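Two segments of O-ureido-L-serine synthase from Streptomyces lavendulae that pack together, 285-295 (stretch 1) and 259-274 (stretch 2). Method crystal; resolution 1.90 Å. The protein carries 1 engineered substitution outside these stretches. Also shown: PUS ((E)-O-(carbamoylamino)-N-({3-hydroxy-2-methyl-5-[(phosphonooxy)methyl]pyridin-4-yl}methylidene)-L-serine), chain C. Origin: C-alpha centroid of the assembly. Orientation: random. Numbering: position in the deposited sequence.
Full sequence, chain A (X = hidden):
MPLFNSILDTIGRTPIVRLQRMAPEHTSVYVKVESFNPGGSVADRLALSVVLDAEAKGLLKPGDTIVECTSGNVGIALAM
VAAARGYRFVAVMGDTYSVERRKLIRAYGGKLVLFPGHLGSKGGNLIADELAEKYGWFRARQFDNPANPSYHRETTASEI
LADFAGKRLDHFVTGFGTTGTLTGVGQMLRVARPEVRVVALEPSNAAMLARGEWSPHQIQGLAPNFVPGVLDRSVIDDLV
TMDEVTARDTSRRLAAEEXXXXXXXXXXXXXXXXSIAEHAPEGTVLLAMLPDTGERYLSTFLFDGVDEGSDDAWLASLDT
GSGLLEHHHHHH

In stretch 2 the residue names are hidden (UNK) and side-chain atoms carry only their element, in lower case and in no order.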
# COMPACT_ATOMS: atom_id res chain seq x y z
N VAL A 285 14.97 -20.31 -5.34
CA VAL A 285 14.25 -19.38 -4.47
C VAL A 285 13.18 -20.11 -3.66
O VAL A 285 12.37 -20.85 -4.22
CB VAL A 285 13.58 -18.25 -5.27
CG1 VAL A 285 12.89 -17.28 -4.32
CG2 VAL A 285 14.61 -17.51 -6.12
N LEU A 286 13.17 -19.89 -2.35
CA LEU A 286 12.21 -20.54 -1.47
C LEU A 286 11.44 -19.55 -0.61
O LEU A 286 11.98 -18.52 -0.22
CB LEU A 286 12.93 -21.53 -0.56
CG LEU A 286 13.81 -22.58 -1.24
CD1 LEU A 286 15.26 -22.08 -1.31
CD2 LEU A 286 13.72 -23.88 -0.46
N LEU A 287 10.19 -19.89 -0.32
CA LEU A 287 9.33 -19.06 0.52
C LEU A 287 8.83 -19.88 1.71
O LEU A 287 8.26 -20.96 1.53
CB LEU A 287 8.13 -18.55 -0.27
CG LEU A 287 7.09 -17.78 0.55
CD1 LEU A 287 7.70 -16.45 1.00
CD2 LEU A 287 5.83 -17.55 -0.28
N ALA A 288 9.02 -19.34 2.92
CA ALA A 288 8.60 -20.00 4.14
C ALA A 288 7.59 -19.17 4.93
O ALA A 288 7.75 -17.95 5.07
CB ALA A 288 9.82 -20.30 5.02
N MET A 289 6.56 -19.83 5.45
CA MET A 289 5.54 -19.15 6.24
C MET A 289 5.97 -19.02 7.70
O MET A 289 6.47 -19.97 8.29
CB MET A 289 4.23 -19.94 6.20
CG MET A 289 3.60 -20.07 4.83
SD MET A 289 2.95 -18.50 4.25
CE MET A 289 1.67 -18.17 5.47
N LEU A 290 5.77 -17.83 8.27
CA LEU A 290 6.08 -17.57 9.67
C LEU A 290 4.69 -17.20 10.23
O LEU A 290 4.26 -16.05 10.16
CB LEU A 290 7.05 -16.39 9.82
CG LEU A 290 8.31 -16.33 8.96
CD1 LEU A 290 9.22 -15.24 9.50
CD2 LEU A 290 9.04 -17.68 8.94
N PRO A 291 3.98 -18.20 10.77
CA PRO A 291 2.64 -18.05 11.33
C PRO A 291 2.38 -17.02 12.42
O PRO A 291 1.32 -16.39 12.42
CB PRO A 291 2.28 -19.47 11.78
CG PRO A 291 3.13 -20.36 10.88
CD PRO A 291 4.43 -19.60 10.83
N ASP A 292 3.31 -16.83 13.34
CA ASP A 292 3.07 -15.88 14.41
C ASP A 292 4.31 -15.23 15.01
O ASP A 292 5.44 -15.55 14.64
CB ASP A 292 2.23 -16.53 15.52
CG ASP A 292 2.98 -17.65 16.25
OD1 ASP A 292 4.17 -17.90 15.94
OD2 ASP A 292 2.36 -18.27 17.14
N THR A 293 4.07 -14.31 15.93
CA THR A 293 5.13 -13.59 16.62
C THR A 293 5.72 -14.49 17.69
O THR A 293 5.04 -15.37 18.22
CB THR A 293 4.57 -12.33 17.32
OG1 THR A 293 5.56 -11.79 18.20
CG2 THR A 293 3.33 -12.68 18.13
N GLY A 294 6.99 -14.29 18.00
CA GLY A 294 7.61 -15.10 19.03
C GLY A 294 7.22 -14.62 20.43
O GLY A 294 7.49 -15.31 21.41
N GLU A 295 6.58 -13.46 20.53
CA GLU A 295 6.21 -12.91 21.84
C GLU A 295 5.22 -13.73 22.69
O GLU A 295 5.05 -13.44 23.87
CB GLU A 295 5.68 -11.48 21.68
CG GLU A 295 6.19 -10.52 22.77
CD GLU A 295 6.02 -9.05 22.41
OE1 GLU A 295 5.86 -8.23 23.34
OE2 GLU A 295 6.04 -8.70 21.21
N UNK A 259 16.81 -10.36 12.85
CA UNK A 259 15.92 -9.39 13.46
C UNK A 259 14.46 -9.75 13.25
O UNK A 259 13.59 -8.88 13.26
N UNK A 260 14.18 -11.03 13.02
CA UNK A 260 12.80 -11.48 12.84
C UNK A 260 12.47 -12.44 13.98
O UNK A 260 13.02 -13.53 14.07
c UNK A 260 11.16 -12.63 11.31
c UNK A 260 12.97 -11.22 10.34
c UNK A 260 12.62 -12.19 11.48
c UNK A 260 13.13 -11.89 8.99
N UNK A 261 11.56 -12.00 14.85
CA UNK A 261 11.14 -12.75 16.02
C UNK A 261 9.82 -13.47 15.76
O UNK A 261 8.76 -12.85 15.75
c UNK A 261 9.68 -12.68 20.64
c UNK A 261 10.47 -13.78 20.97
c UNK A 261 9.85 -12.04 19.42
c UNK A 261 11.00 -11.80 17.21
c UNK A 261 10.82 -12.49 18.52
c UNK A 261 11.60 -13.59 18.86
c UNK A 261 11.44 -14.23 20.08
N UNK A 262 9.88 -14.79 15.59
CA UNK A 262 8.70 -15.59 15.29
C UNK A 262 8.56 -16.81 16.19
O UNK A 262 9.46 -17.14 16.97
c UNK A 262 8.73 -16.01 13.83
N UNK A 263 7.42 -17.49 16.07
CA UNK A 263 7.18 -18.67 16.90
C UNK A 263 7.93 -19.93 16.50
O UNK A 263 8.82 -19.89 15.65
N UNK A 264 7.57 -21.04 17.12
CA UNK A 264 8.21 -22.32 16.86
C UNK A 264 7.91 -22.85 15.47
O UNK A 264 8.83 -23.21 14.74
c UNK A 264 8.83 -24.49 17.92
c UNK A 264 7.60 -22.77 19.25
c UNK A 264 7.78 -23.39 17.87
c UNK A 264 8.91 -22.32 19.91
N UNK A 265 6.64 -22.89 15.10
CA UNK A 265 6.26 -23.37 13.78
C UNK A 265 6.98 -22.54 12.73
O UNK A 265 7.29 -23.04 11.64
o UNK A 265 4.31 -21.96 13.43
c UNK A 265 4.75 -23.29 13.57
N UNK A 266 7.25 -21.29 13.06
CA UNK A 266 7.95 -20.41 12.13
C UNK A 266 9.39 -20.90 11.97
O UNK A 266 9.90 -20.99 10.86
c UNK A 266 7.93 -18.97 12.66
N UNK A 267 10.02 -21.22 13.09
CA UNK A 267 11.38 -21.71 13.02
C UNK A 267 11.43 -23.04 12.27
O UNK A 267 12.42 -23.37 11.62
N UNK A 268 10.34 -23.79 12.36
CA UNK A 268 10.26 -25.09 11.70
C UNK A 268 10.31 -24.94 10.18
O UNK A 268 11.14 -25.56 9.52
c UNK A 268 8.98 -25.83 12.12
N UNK A 269 9.41 -24.12 9.63
CA UNK A 269 9.35 -23.91 8.19
C UNK A 269 10.67 -23.38 7.63
O UNK A 269 11.16 -23.86 6.62
o UNK A 269 8.43 -21.67 8.45
c UNK A 269 8.21 -22.93 7.81
c UNK A 269 6.86 -23.48 8.25
N UNK A 270 11.25 -22.39 8.31
CA UNK A 270 12.52 -21.84 7.87
C UNK A 270 13.59 -22.93 7.87
O UNK A 270 14.38 -23.04 6.93
c UNK A 270 11.99 -19.54 8.65
c UNK A 270 12.97 -20.69 8.78
c UNK A 270 14.39 -20.25 8.40
N UNK A 271 13.62 -23.72 8.95
CA UNK A 271 14.58 -24.81 9.10
C UNK A 271 14.48 -25.76 7.92
O UNK A 271 15.48 -26.13 7.30
c UNK A 271 14.31 -25.57 10.41
N UNK A 272 13.25 -26.15 7.60
CA UNK A 272 13.02 -27.05 6.48
C UNK A 272 13.52 -26.41 5.19
O UNK A 272 14.22 -27.05 4.41
o UNK A 272 11.13 -28.28 7.36
c UNK A 272 11.52 -27.36 6.33
c UNK A 272 11.23 -27.96 4.96
N UNK A 273 13.16 -25.15 4.99
CA UNK A 273 13.57 -24.42 3.79
C UNK A 273 15.10 -24.35 3.67
O UNK A 273 15.65 -24.50 2.57
c UNK A 273 13.00 -23.00 3.82
N UNK A 274 15.77 -24.12 4.80
CA UNK A 274 17.22 -24.03 4.81
C UNK A 274 17.81 -25.39 4.47
O UNK A 274 18.85 -25.48 3.82
c UNK A 274 17.71 -23.57 6.19
c UNK A 274 17.53 -22.08 6.52
c UNK A 274 18.40 -21.24 5.61
c UNK A 274 17.90 -21.83 7.98
N PUS C . -3.35 -22.77 14.71
CA PUS C . -4.79 -23.19 14.88
CB PUS C . -4.95 -24.75 14.77
OG PUS C . -4.12 -25.43 15.82
ND PUS C . -4.74 -26.66 16.25
CE PUS C . -4.05 -27.82 16.16
NZ2 PUS C . -2.99 -27.92 15.33
OZ1 PUS C . -4.37 -28.76 16.81
C PUS C . -5.29 -22.72 16.26
O PUS C . -4.72 -21.82 16.81
OT PUS C . -6.24 -23.25 16.78
C2 PUS C . 0.95 -21.69 14.26
C3 PUS C . -0.51 -21.90 14.42
C4 PUS C . -1.22 -22.68 13.40
C5 PUS C . -0.47 -23.20 12.25
C6 PUS C . 0.98 -22.93 12.18
C2A PUS C . 1.72 -20.93 15.31
C4A PUS C . -2.66 -23.09 13.60
C5A PUS C . -1.15 -24.01 11.15
N1 PUS C . 1.61 -22.21 13.17
O3 PUS C . -1.17 -21.33 15.44
O1P PUS C . -4.14 -24.14 10.60
O2P PUS C . -3.63 -23.03 8.58
O3P PUS C . -2.62 -25.13 9.07
O4P PUS C . -1.97 -23.14 10.31
P PUS C . -3.09 -23.87 9.64
O HOH W 1 5.25 -19.81 14.38

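Position 259 has no side-chain atoms and a positive phi of 74°, which favours glycine: Gly259. Position 260 carries four carbons forked at the first, one arm two carbons long; a short-arm carbon lies 3.7 Å from CD1 of Leu290. This is Ile260. At 261 one carbon leads to a six-carbon ring with no heteroatom, lying over Gly294, whose CA sits 3.7 Å from the ring centroid, 16° off the normal. This CH-pi contact belongs to Phe261. A single carbon at 262 points away overall, yet CB comes within 4.4 Å of Leu290 CB: Ala262.

Position 263 has no side-chain atoms. An ideal CB here would lie 2.1 Å from Asp292 OD1, a clash, so the site suits Gly263, the N-cap residue. Position 264 has four carbons, forked at the first with one longer arm, and points away from the strand without touching it: Ile264. Position 265 shows one carbon and one oxygen. The oxygen donates a hydrogen bond to N1 of the PUS ligand at 2.7 Å and lies 3.2 Å from Pro291 CG; the residue is Ser265, whose OG also accepts a hydrogen bond from water 1, which donates another to Asp292 OD1.

One carbon at 266 packs 3.8 Å from Leu290 CA, giving Ala266. Position 267 has no side-chain atoms and makes no contact with stretch 1: Gly267. Position 268 has one carbon, which makes no contact with stretch 1: Ala268. At 269 the first carbon bears an oxygen and a carbon, the oxygen 2.6 Å from Met289 O; this is Thr269. At 270 the first carbon bears two carbons, one of them 3.5 Å from Leu290 CD2: Val270. Position 271, with one carbon, is out of reach: Ala271. Position 272 repeats the oxygen-and-carbon fork without touching the strand, and is Thr272. The lone carbon at 273 lies 4.3 Å from Ala288 CB, identifying Ala273. Four carbons forked at the second, directed away, make 274 Leu274.

The contact combines two modes. Helix 264-274 runs nearly antiparallel to strand 285-290, at 170° and 7.0 Å closest approach, and the backbones come close where Ala266 meets Leu290, with their CA atoms 4.2 Å apart. Leu290 fills the space between Ile260, Ala266 and Val270, while Ala288 meets Val270 and Ala273. Before the helix, the backbones form a single bridge, Gly294 N donating to Phe261 O (3.2 Å) and Gly263 N to Asp292 O (3.1 Å), which joins the loop 261-263 to 292-294, just before the ligand-binding Ser265.

Stretch 2 (259-274) GIFAGISAGATVATAL
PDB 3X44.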